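Long-range contact in putative PLP-dependent aminotransferase (Bacillus cereus ATCC 10987, PDB 3JU7), which probably acts as a pyridoxal phosphate-dependent aminotransferase of the DegT/DnrJ/EryC1/StrS family, and binds calcium: residues W263-L267 with M356-E362. Residues are numbered along the deposited sequence; the frame is centred on the assembly and turned at random.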
# COMPACT_ATOMS: atom_id res chain seq x y z
N TRP A 263 35.75 -3.55 -4.79
CA TRP A 263 36.45 -4.80 -4.48
C TRP A 263 36.06 -5.92 -5.45
O TRP A 263 36.89 -6.73 -5.89
CB TRP A 263 36.13 -5.27 -3.05
CG TRP A 263 36.76 -4.48 -1.97
CD1 TRP A 263 37.93 -3.77 -2.03
CD2 TRP A 263 36.29 -4.37 -0.61
NE1 TRP A 263 38.19 -3.21 -0.82
CE2 TRP A 263 37.21 -3.56 0.07
CE3 TRP A 263 35.19 -4.88 0.08
CZ2 TRP A 263 37.06 -3.23 1.42
CZ3 TRP A 263 35.04 -4.55 1.41
CH2 TRP A 263 35.96 -3.73 2.06
N TYR A 264 34.78 -6.00 -5.73
CA TYR A 264 34.30 -6.99 -6.67
C TYR A 264 35.01 -6.81 -8.02
O TYR A 264 35.49 -7.78 -8.61
CB TYR A 264 32.79 -6.88 -6.84
CG TYR A 264 31.96 -7.97 -6.18
CD1 TYR A 264 32.08 -9.30 -6.58
CD2 TYR A 264 31.02 -7.66 -5.22
CE1 TYR A 264 31.29 -10.28 -6.01
CE2 TYR A 264 30.24 -8.64 -4.65
CZ TYR A 264 30.36 -9.95 -5.05
OH TYR A 264 29.52 -10.91 -4.51
N LYS A 265 35.10 -5.56 -8.48
CA LYS A 265 35.65 -5.28 -9.80
C LYS A 265 37.13 -5.63 -9.84
O LYS A 265 37.61 -6.28 -10.78
CB LYS A 265 35.42 -3.82 -10.18
CG LYS A 265 33.96 -3.53 -10.46
CD LYS A 265 33.59 -2.06 -10.65
CE LYS A 265 32.12 -1.83 -10.22
NZ LYS A 265 31.50 -0.59 -10.76
N GLN A 266 37.84 -5.25 -8.79
CA GLN A 266 39.27 -5.53 -8.71
C GLN A 266 39.55 -7.02 -8.64
O GLN A 266 40.46 -7.51 -9.31
CB GLN A 266 39.88 -4.86 -7.49
CG GLN A 266 39.94 -3.35 -7.56
CD GLN A 266 40.35 -2.71 -6.22
OE1 GLN A 266 39.91 -3.14 -5.14
NE2 GLN A 266 41.19 -1.68 -6.29
N LEU A 267 38.78 -7.72 -7.81
CA LEU A 267 38.99 -9.16 -7.62
C LEU A 267 38.61 -9.95 -8.84
O LEU A 267 39.25 -10.95 -9.14
CB LEU A 267 38.23 -9.69 -6.40
CG LEU A 267 38.83 -9.33 -5.03
CD1 LEU A 267 37.83 -9.59 -3.86
CD2 LEU A 267 40.16 -10.06 -4.82
N MSE A 356 29.67 -6.60 4.23
CA MSE A 356 30.51 -7.53 3.48
C MSE A 356 32.00 -7.13 3.52
O MSE A 356 32.35 -6.00 3.22
CB MSE A 356 30.04 -7.64 2.04
CG MSE A 356 30.63 -8.85 1.36
SE MSE A 356 29.71 -9.17 -0.26
CE MSE A 356 28.11 -9.97 0.40
N THR A 357 32.88 -8.06 3.90
CA THR A 357 34.32 -7.79 3.98
C THR A 357 35.03 -8.13 2.67
O THR A 357 34.54 -8.95 1.88
CB THR A 357 34.98 -8.66 5.05
OG1 THR A 357 34.59 -10.02 4.82
CG2 THR A 357 34.56 -8.24 6.49
N LYS A 358 36.20 -7.55 2.45
CA LYS A 358 36.96 -7.86 1.24
C LYS A 358 37.24 -9.36 1.14
O LYS A 358 37.26 -9.93 0.03
CB LYS A 358 38.26 -7.07 1.17
CG LYS A 358 38.96 -7.20 -0.17
CD LYS A 358 40.11 -6.20 -0.32
CE LYS A 358 40.68 -6.21 -1.74
NZ LYS A 358 41.47 -4.97 -2.04
N GLU A 359 37.46 -10.00 2.28
CA GLU A 359 37.71 -11.44 2.27
C GLU A 359 36.45 -12.21 1.86
O GLU A 359 36.55 -13.27 1.26
CB GLU A 359 38.33 -11.97 3.59
CG GLU A 359 37.63 -11.57 4.90
CD GLU A 359 38.10 -10.21 5.50
OE1 GLU A 359 39.04 -9.59 4.94
OE2 GLU A 359 37.54 -9.78 6.55
N ILE A 360 35.27 -11.66 2.15
CA ILE A 360 34.03 -12.32 1.69
C ILE A 360 33.89 -12.20 0.17
O ILE A 360 33.61 -13.21 -0.48
CB ILE A 360 32.81 -11.83 2.44
CG1 ILE A 360 32.88 -12.32 3.89
CG2 ILE A 360 31.52 -12.37 1.80
CD1 ILE A 360 31.88 -11.65 4.80
N VAL A 361 34.12 -11.02 -0.40
CA VAL A 361 34.09 -10.88 -1.87
C VAL A 361 35.07 -11.89 -2.53
O VAL A 361 34.70 -12.63 -3.44
CB VAL A 361 34.44 -9.44 -2.34
CG1 VAL A 361 34.35 -9.33 -3.84
CG2 VAL A 361 33.52 -8.41 -1.69
N GLU A 362 36.30 -11.92 -2.02
CA GLU A 362 37.33 -12.86 -2.48
C GLU A 362 36.87 -14.33 -2.46
O GLU A 362 36.99 -15.01 -3.47
CB GLU A 362 38.63 -12.67 -1.70
CG GLU A 362 39.79 -13.61 -2.12
CD GLU A 362 41.15 -13.24 -1.54
OE1 GLU A 362 41.25 -12.59 -0.47
OE2 GLU A 362 42.15 -13.63 -2.16
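Residues 263-267 lie within helix 250-270, and residues 356-362 form the entry and first turn of helix 358-368, the last helix of the chain. The two short helical segments run in the same general sense, with 46° between their directions and 9.6 Å between their axes. This is helix-helix packing in a protein of the PLP-dependent aminotransferase superfamily. It brings the C-terminal helix against helix 250-270, away from the calcium-binding Asp20 and from Lys191, the predicted cofactor lysine. The closest CA atoms pair Trp263 with Lys358, Tyr264 with Val361 and Leu267 with Glu362. Thr357 is the N-cap of the second helix; Thr357 OG1 accepts from Ile360 N at 3.2 Å.

Val361 sits between Trp263, Tyr264 and Leu267. Val361 CG1 lies over the face of the Tyr264 ring, 3.7 Å from its centroid, a CH-pi contact. Val361 CG1 is also 3.5 Å from Leu267 CD1. Ile260, one turn before Tyr264, also touches Val361 and Met356, so the apolar contact extends along the helix. The Tyr264 hydroxyl is hydrogen-bonded to Pro351 O. Leu267 CD1 also packs against the backbone of helix 358-368, 3.3 Å from Glu362 N. On the more exposed side, the aliphatic part of Lys358 covers one face of the Trp263 indole. Lys358 CB stands 3.7 Å from the centroid of the six-membered ring of Trp263, only 9° off its normal.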